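Local atomic coordinates of Peptide/nickel transport system substrate-binding protein (Listeria monocytogenes serotype 1/2a, PDB entry 5KZT), a protein that binds peptides as a substrate-binding protein of the OppA type and probably delivers them to a membrane transporter for uptake. Residues E66-D71 against V75-L80; E82-K85 against P91-A94; I120-D125 against G129-E134; G137-A140 against L146-T149. All blocks are in the same frame, centred on the assembly; numbering follows the deposited sequence.

Interaction 1 of 4, residues E66-D71 against V75-L80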
# COMPACT_ATOMS: atom_id res chain seq x y z
N GLU A 66 -22.27 17.04 -4.07
CA GLU A 66 -21.11 17.76 -3.51
C GLU A 66 -21.46 18.23 -2.10
O GLU A 66 -22.52 18.81 -1.92
CB GLU A 66 -20.76 19.00 -4.34
CG GLU A 66 -20.40 18.74 -5.80
CD GLU A 66 -19.17 17.87 -5.93
OE1 GLU A 66 -18.06 18.40 -5.75
OE2 GLU A 66 -19.32 16.66 -6.22
N PRO A 67 -20.60 17.96 -1.10
CA PRO A 67 -20.96 18.34 0.28
C PRO A 67 -21.07 19.83 0.50
O PRO A 67 -20.48 20.61 -0.24
CB PRO A 67 -19.81 17.80 1.13
CG PRO A 67 -18.77 17.37 0.18
CD PRO A 67 -19.37 17.16 -1.16
N LYS A 68 -21.82 20.20 1.52
CA LYS A 68 -21.77 21.55 2.06
C LYS A 68 -20.57 21.59 3.00
O LYS A 68 -20.42 20.72 3.86
CB LYS A 68 -23.07 21.87 2.80
CG LYS A 68 -23.03 23.13 3.64
CD LYS A 68 -24.42 23.56 4.09
CE LYS A 68 -24.99 22.69 5.19
NZ LYS A 68 -26.40 23.06 5.48
N ILE A 69 -19.71 22.60 2.84
CA ILE A 69 -18.50 22.72 3.67
C ILE A 69 -18.46 24.07 4.40
O ILE A 69 -18.69 25.12 3.79
CB ILE A 69 -17.24 22.55 2.80
CG1 ILE A 69 -17.31 21.22 2.02
CG2 ILE A 69 -16.00 22.63 3.68
CD1 ILE A 69 -16.21 21.01 0.99
N SER A 70 -18.15 24.06 5.69
CA SER A 70 -18.06 25.31 6.47
C SER A 70 -16.96 26.23 5.94
O SER A 70 -16.04 25.79 5.27
CB SER A 70 -17.81 25.02 7.95
OG SER A 70 -16.64 24.25 8.13
N ASP A 71 -17.08 27.52 6.26
CA ASP A 71 -16.10 28.55 5.87
C ASP A 71 -14.65 28.20 6.25
O ASP A 71 -13.74 28.34 5.43
CB ASP A 71 -16.48 29.89 6.50
CG ASP A 71 -17.73 30.51 5.88
OD1 ASP A 71 -18.25 29.98 4.87
OD2 ASP A 71 -18.20 31.53 6.40
N VAL A 75 -15.95 21.39 8.70
CA VAL A 75 -17.20 20.69 8.90
C VAL A 75 -17.83 20.42 7.54
O VAL A 75 -18.11 21.36 6.77
CB VAL A 75 -18.15 21.45 9.85
CG1 VAL A 75 -19.44 20.67 10.03
CG2 VAL A 75 -17.50 21.65 11.20
N TYR A 76 -18.02 19.12 7.27
CA TYR A 76 -18.55 18.63 6.01
C TYR A 76 -19.92 18.00 6.25
O TYR A 76 -20.04 17.03 7.00
CB TYR A 76 -17.58 17.59 5.41
CG TYR A 76 -16.29 18.16 4.80
CD1 TYR A 76 -15.35 18.82 5.59
CD2 TYR A 76 -16.02 18.02 3.45
CE1 TYR A 76 -14.19 19.33 5.04
CE2 TYR A 76 -14.85 18.53 2.89
CZ TYR A 76 -13.95 19.19 3.70
OH TYR A 76 -12.79 19.70 3.18
N THR A 77 -20.94 18.53 5.60
CA THR A 77 -22.31 17.99 5.67
C THR A 77 -22.61 17.27 4.35
O THR A 77 -22.65 17.90 3.29
CB THR A 77 -23.33 19.10 5.94
OG1 THR A 77 -22.93 19.84 7.12
CG2 THR A 77 -24.73 18.53 6.17
N ILE A 78 -22.80 15.96 4.42
CA ILE A 78 -22.76 15.08 3.25
C ILE A 78 -24.06 14.30 3.12
O ILE A 78 -24.43 13.60 4.04
CB ILE A 78 -21.61 14.07 3.36
CG1 ILE A 78 -20.26 14.81 3.48
CG2 ILE A 78 -21.57 13.15 2.14
CD1 ILE A 78 -19.09 13.94 3.87
N LYS A 79 -24.74 14.45 1.99
CA LYS A 79 -25.95 13.71 1.70
C LYS A 79 -25.54 12.41 1.03
O LYS A 79 -24.67 12.42 0.17
CB LYS A 79 -26.90 14.52 0.81
CG LYS A 79 -27.39 15.77 1.51
CD LYS A 79 -28.27 16.62 0.62
CE LYS A 79 -29.60 15.97 0.35
NZ LYS A 79 -30.67 16.99 0.45
N LEU A 80 -26.17 11.32 1.42
CA LEU A 80 -25.84 9.99 0.91
C LEU A 80 -26.84 9.54 -0.14
O LEU A 80 -27.99 9.95 -0.12
CB LEU A 80 -25.84 8.99 2.06
CG LEU A 80 -24.88 9.29 3.20
CD1 LEU A 80 -25.03 8.23 4.29
CD2 LEU A 80 -23.45 9.35 2.67
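Lys68 and Thr77 form an antiparallel hydrogen-bonded pair, and with Tyr76 they bury the most surface in this contact. Thr77 N donates to Lys68 O at 2.8 Å in a nearly straight bond (174° at the hydrogen), while Lys68 N returns a bond to Thr77 O. Above this pair the two side chains run alongside each other. The lysine chain leaves with CG anti to the backbone N (chi1 168°) and bends at its third torsion, which carries CE to 4.0 Å from Thr77 OG1 as a plain packing contact.

The next pair, Ile69 and Tyr76, is non-hydrogen-bonded and puts its side chains on the other face of the sheet. Ile69 lies across one face of the phenol ring: CG1 makes a CH-pi contact 4.0 Å from the centroid of the Tyr76 ring, offset toward its rim, and CD1 comes to 3.4 Å from Tyr76 CE2. Pro67 CG reaches the edge of the same ring. Near the turn, Val75 N donates to Ser70 OG at 3.0 Å, and Ser70 N to Val75 O; the serine hydroxyl also bonds Asp72. The arrangement is a beta hairpin whose first strand, 68-69, forms one border of a four-stranded antiparallel sheet.

Interaction 2 of 4, residues E82-K85 against P91-A94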
# COMPACT_ATOMS: atom_id res chain seq x y z
N GLU A 82 -29.65 7.58 -1.74
CA GLU A 82 -30.79 6.85 -1.19
C GLU A 82 -31.12 5.58 -1.95
O GLU A 82 -32.03 4.84 -1.54
CB GLU A 82 -31.99 7.79 -1.10
CG GLU A 82 -31.61 8.98 -0.22
CD GLU A 82 -32.72 9.92 0.12
OE1 GLU A 82 -32.37 10.99 0.67
OE2 GLU A 82 -33.91 9.60 -0.13
N ASP A 83 -30.39 5.31 -3.03
CA ASP A 83 -30.56 4.08 -3.82
C ASP A 83 -29.41 3.07 -3.64
O ASP A 83 -29.39 2.04 -4.31
CB ASP A 83 -30.76 4.42 -5.30
CG ASP A 83 -29.53 5.04 -5.95
OD1 ASP A 83 -28.50 5.26 -5.27
OD2 ASP A 83 -29.58 5.32 -7.16
N ALA A 84 -28.47 3.35 -2.73
CA ALA A 84 -27.36 2.44 -2.46
C ALA A 84 -27.80 1.30 -1.52
O ALA A 84 -28.47 1.54 -0.49
CB ALA A 84 -26.19 3.20 -1.89
N LYS A 85 -27.45 0.08 -1.91
CA LYS A 85 -27.81 -1.12 -1.19
C LYS A 85 -26.61 -2.01 -0.92
O LYS A 85 -25.63 -2.01 -1.68
CB LYS A 85 -28.84 -1.89 -1.98
CG LYS A 85 -30.23 -1.32 -1.88
CD LYS A 85 -31.25 -2.18 -2.62
CE LYS A 85 -32.54 -1.42 -2.85
NZ LYS A 85 -32.99 -0.64 -1.65
N PRO A 91 -30.41 -1.28 3.03
CA PRO A 91 -29.91 -0.00 2.50
C PRO A 91 -28.57 0.40 3.13
O PRO A 91 -28.27 0.00 4.27
CB PRO A 91 -31.01 0.99 2.91
CG PRO A 91 -31.48 0.44 4.21
CD PRO A 91 -31.44 -1.06 4.06
N VAL A 92 -27.76 1.14 2.38
CA VAL A 92 -26.54 1.73 2.90
C VAL A 92 -26.94 3.07 3.51
O VAL A 92 -27.53 3.93 2.82
CB VAL A 92 -25.45 1.92 1.82
CG1 VAL A 92 -24.19 2.56 2.42
CG2 VAL A 92 -25.12 0.58 1.14
N THR A 93 -26.71 3.22 4.81
CA THR A 93 -27.17 4.41 5.55
C THR A 93 -25.99 5.08 6.25
O THR A 93 -24.89 4.52 6.31
CB THR A 93 -28.22 4.04 6.62
OG1 THR A 93 -27.57 3.38 7.71
CG2 THR A 93 -29.32 3.17 6.05
N ALA A 94 -26.26 6.26 6.82
CA ALA A 94 -25.25 7.02 7.57
C ALA A 94 -24.69 6.22 8.73
O ALA A 94 -23.53 6.39 9.08
CB ALA A 94 -25.84 8.32 8.09
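Val92 faces Ala84, and the two make the larger part of this small contact. The amide N of Val92 donates to Ala84 O at 3.0 Å, and the bond is almost perfectly straight at the hydrogen, 178°. The donor nevertheless stands well above the carbonyl plane, 44° out of it, so the approach misses the lone-pair directions.

The valine side chain then turns back toward 82-85. With chi1 at 179°, CG1 lies opposite the backbone N and CG2 lies beside it, and this places CG2 against the other backbone, 3.6 Å from Lys85 C and 3.8 Å from Ala84 C. The branch carbon itself meets the alanine methyl, with Val92 CB and Ala84 CB 4.0 Å apart. One methyl of the valine thus lies against the Ala84 and Lys85 backbone, while its amide N holds the Ala84 carbonyl. Both Ala84 and Val92 are buried, and Trp86 also touches the valine.

Lys85 and Pro91 meet through their backbones, CA to CA at 4.4 Å, and both side chains start out away from the opposite segment. Thr93, the residue after Val92, holds the N-cap position of helix 94-105, its OG1 accepting a weak bond from Asn95 N, while its own backbone N is hydrogen-bonded to Asp96 OD2. The whole is an isolated single bridge closing a loop, followed by a capped helix start.

Interaction 3 of 4, residues I120-D125 against G129-E134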
# COMPACT_ATOMS: atom_id res chain seq x y z
N ILE A 120 -9.78 13.30 11.41
CA ILE A 120 -11.14 13.42 11.95
C ILE A 120 -11.06 13.86 13.41
O ILE A 120 -10.18 13.43 14.15
CB ILE A 120 -11.92 12.08 11.81
CG1 ILE A 120 -11.82 11.52 10.38
CG2 ILE A 120 -13.38 12.24 12.20
CD1 ILE A 120 -12.17 12.48 9.26
N LYS A 121 -11.99 14.73 13.80
CA LYS A 121 -12.02 15.29 15.13
C LYS A 121 -12.02 14.15 16.15
O LYS A 121 -12.81 13.21 16.04
CB LYS A 121 -13.26 16.15 15.34
CG LYS A 121 -13.32 16.76 16.73
CD LYS A 121 -14.51 17.69 16.91
CE LYS A 121 -14.53 18.18 18.34
NZ LYS A 121 -15.73 19.03 18.56
N ASN A 122 -11.10 14.24 17.11
CA ASN A 122 -10.91 13.23 18.18
C ASN A 122 -10.31 11.90 17.77
O ASN A 122 -10.14 11.03 18.61
CB ASN A 122 -12.21 13.00 18.98
CG ASN A 122 -12.64 14.24 19.74
OD1 ASN A 122 -11.80 15.03 20.17
ND2 ASN A 122 -13.95 14.42 19.91
N GLY A 123 -10.01 11.69 16.49
CA GLY A 123 -9.47 10.40 16.05
C GLY A 123 -8.20 9.98 16.78
O GLY A 123 -8.11 8.85 17.28
N GLY A 124 -7.24 10.90 16.86
CA GLY A 124 -5.99 10.67 17.58
C GLY A 124 -6.20 10.26 19.02
O GLY A 124 -5.65 9.26 19.49
N ASP A 125 -7.03 11.01 19.73
CA ASP A 125 -7.35 10.73 21.13
C ASP A 125 -8.00 9.37 21.34
O ASP A 125 -7.71 8.68 22.32
CB ASP A 125 -8.29 11.82 21.67
CG ASP A 125 -7.58 13.13 21.93
OD1 ASP A 125 -6.33 13.18 21.87
OD2 ASP A 125 -8.29 14.13 22.22
N GLY A 129 -6.75 5.80 23.35
CA GLY A 129 -7.58 5.42 24.51
C GLY A 129 -7.93 6.56 25.45
O GLY A 129 -8.33 6.30 26.59
N LYS A 130 -7.80 7.80 24.99
CA LYS A 130 -8.10 9.03 25.78
C LYS A 130 -9.58 9.47 25.69
O LYS A 130 -10.05 10.27 26.49
CB LYS A 130 -7.24 10.21 25.31
CG LYS A 130 -6.06 10.57 26.19
CD LYS A 130 -4.92 9.60 26.01
CE LYS A 130 -3.71 10.05 26.82
NZ LYS A 130 -2.44 9.54 26.22
N LYS A 131 -10.26 9.02 24.64
CA LYS A 131 -11.67 9.29 24.45
C LYS A 131 -12.31 8.03 23.91
O LYS A 131 -11.63 7.16 23.36
CB LYS A 131 -11.86 10.43 23.45
CG LYS A 131 -11.43 11.81 23.94
CD LYS A 131 -11.72 12.87 22.88
CE LYS A 131 -11.89 14.26 23.46
NZ LYS A 131 -10.61 14.73 24.06
N LYS A 132 -13.63 7.96 24.03
CA LYS A 132 -14.39 6.81 23.55
C LYS A 132 -14.58 6.88 22.02
O LYS A 132 -14.74 7.98 21.47
CB LYS A 132 -15.74 6.76 24.23
CG LYS A 132 -15.69 6.51 25.73
CD LYS A 132 -17.09 6.51 26.33
CE LYS A 132 -17.65 7.92 26.48
NZ LYS A 132 -18.94 7.97 27.22
N PRO A 133 -14.58 5.71 21.34
CA PRO A 133 -14.87 5.76 19.89
C PRO A 133 -16.11 6.57 19.50
O PRO A 133 -16.09 7.24 18.47
CB PRO A 133 -14.96 4.28 19.49
CG PRO A 133 -14.05 3.60 20.48
CD PRO A 133 -14.21 4.35 21.78
N GLU A 134 -17.15 6.57 20.34
CA GLU A 134 -18.36 7.37 20.06
C GLU A 134 -18.12 8.90 19.99
O GLU A 134 -18.97 9.63 19.50
CB GLU A 134 -19.48 7.05 21.05
CG GLU A 134 -19.26 7.52 22.48
CD GLU A 134 -20.25 6.90 23.46
OE1 GLU A 134 -20.71 7.62 24.36
OE2 GLU A 134 -20.56 5.70 23.33
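Asp125 O, in the last turn of helix 123-127, accepts Lys130 N at 2.8 Å and, weakly, Lys131 N, while Gly129, with positive phi (73°), turns the chain out of the helix. The same carbonyl touches the base of the Lys130 side chain, with CB 3.4 Å from Asp125 O, before that chain bends at its second torsion and leads away.

Lys131 carries the side-chain contact. Its aliphatic part passes alongside Asp125, with CD 3.8 Å from Asp125 CB, and a bend at the last torsion (chi4 65°) then brings NZ round to the carboxylate. The resulting salt bridge, Lys131 NZ to Asp125 OD2 at 3.0 Å, uses the anti side of the oxygen and lies 30° out of the carboxylate plane.

Asn122 crosses the same lysine at about a right angle. Its amide carbon CG is 3.5 Å from Lys131 CD, and Asn122 OD1 is 3.4 Å from Lys131 CE, so the lysine methylenes pack on the asparagine amide as well as on Asp125. The ND2 end of Asn122 is hydrogen-bonded to Glu135 O, which ties the helix start to the chain just beyond 129-134. Ile126 also touches Lys131. A type II turn from Ile120 to Gly123 leads into this short surface helix, and a Schellman motif with Gly129 at C', to which the Lys130 N to Asp125 O bond belongs, ends it.

Interaction 4 of 4, residues G137-A140 against L146-T149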
# COMPACT_ATOMS: atom_id res chain seq x y z
N GLY A 137 -15.52 12.47 15.31
CA GLY A 137 -16.20 13.52 14.58
C GLY A 137 -16.96 13.07 13.34
O GLY A 137 -16.75 13.62 12.27
N ILE A 138 -17.82 12.07 13.49
CA ILE A 138 -18.79 11.70 12.46
C ILE A 138 -20.12 11.43 13.16
O ILE A 138 -20.15 10.70 14.15
CB ILE A 138 -18.31 10.50 11.60
CG1 ILE A 138 -19.35 10.20 10.51
CG2 ILE A 138 -17.98 9.27 12.47
CD1 ILE A 138 -18.86 9.21 9.45
N LYS A 139 -21.18 12.04 12.63
CA LYS A 139 -22.54 11.99 13.16
C LYS A 139 -23.50 11.61 12.04
O LYS A 139 -23.39 12.15 10.93
CB LYS A 139 -22.99 13.39 13.59
CG LYS A 139 -22.94 13.73 15.05
CD LYS A 139 -23.43 15.16 15.24
CE LYS A 139 -23.25 15.69 16.66
NZ LYS A 139 -21.81 15.64 17.08
N ALA A 140 -24.44 10.72 12.34
CA ALA A 140 -25.56 10.46 11.46
C ALA A 140 -26.62 11.49 11.84
O ALA A 140 -27.32 11.35 12.83
CB ALA A 140 -26.10 9.05 11.65
N LEU A 146 -24.64 12.68 6.72
CA LEU A 146 -23.52 12.72 7.66
C LEU A 146 -23.06 14.14 7.90
O LEU A 146 -23.09 15.00 6.99
CB LEU A 146 -22.32 11.94 7.12
CG LEU A 146 -22.43 10.44 7.00
CD1 LEU A 146 -21.29 9.91 6.16
CD2 LEU A 146 -22.46 9.77 8.38
N GLU A 147 -22.62 14.39 9.14
CA GLU A 147 -21.81 15.54 9.44
C GLU A 147 -20.45 15.03 9.90
O GLU A 147 -20.37 14.36 10.94
CB GLU A 147 -22.43 16.41 10.52
CG GLU A 147 -21.71 17.75 10.65
CD GLU A 147 -22.09 18.51 11.90
OE1 GLU A 147 -21.64 18.12 13.02
OE2 GLU A 147 -22.82 19.52 11.77
N VAL A 148 -19.41 15.35 9.13
CA VAL A 148 -18.02 14.98 9.46
C VAL A 148 -17.28 16.24 9.89
O VAL A 148 -17.29 17.25 9.17
CB VAL A 148 -17.31 14.35 8.24
CG1 VAL A 148 -15.82 14.11 8.50
CG2 VAL A 148 -18.01 13.05 7.83
N THR A 149 -16.65 16.18 11.05
CA THR A 149 -15.88 17.30 11.57
C THR A 149 -14.41 16.88 11.56
O THR A 149 -14.04 15.83 12.13
CB THR A 149 -16.35 17.70 12.99
OG1 THR A 149 -17.74 18.05 12.97
CG2 THR A 149 -15.59 18.93 13.49
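Ile138 takes chi1 of -178°, which sets CG1 opposite its backbone N and directs that branch at segment 146-149, where Leu146, with CG on the side away from its own carbonyl carbon (chi1 -68°), sends CD2 to meet it. Ile138 CG1 and Leu146 CD2 come to 3.8 Å, and the isoleucine CD1 lies equally near that methyl; the two side chains meet aslant. Val148 runs alongside Ile138 on the same face, its CG2 4.1 Å from Ile138 CG1. Leu146 CD2 also rests 3.6 Å from Lys139 O, so the leucine spans both side chain and backbone.

On the reverse face Lys139 and Glu147 lie side by side. The lysine methylene CD approaches Glu147 OE1 at 4.1 Å, but the end of the lysine leads away, leaving NZ 4.8 Å from Glu147 OE1, too far for a salt bridge; the opposite charges may still attract weakly.

The backbones are joined in antiparallel register. Lys139 and Glu147 exchange two bonds, with Glu147 N to Lys139 O at 3.0 Å, and Thr149 N donates to Gly137 O at 2.8 Å. Strand 138-140 is an outer strand of the four-stranded sheet within this chain, and strand 145-149 lies between it and strand 75-79, bonded to the latter through Tyr76 and Ile78. Helix 94-105 packs on the face bearing Ile138, Ala140 and Leu146, through Trp101, Ala94 and Asn95.

From the N terminus the four contacts follow one another in series, and none nests in or crosses another. Interaction 1 closes a tight hairpin turn, interaction 2 the loop leading to helix 94-105, interaction 3 the short helix 123-127, and interaction 4 a second hairpin. Interactions 1 and 4 belong to the same antiparallel sheet, joined by probable backbone hydrogen bonds between strands 75-79 and 145-149. Interaction 2 packs against both: Leu80 CD1 touches Ala94 N, and Ala94 CB touches Ala140 CB. Lys121 links interaction 3 to interaction 4 by probable backbone bonds to Gly137 and Thr149. Interaction 3 touches neither interaction 1 nor interaction 2.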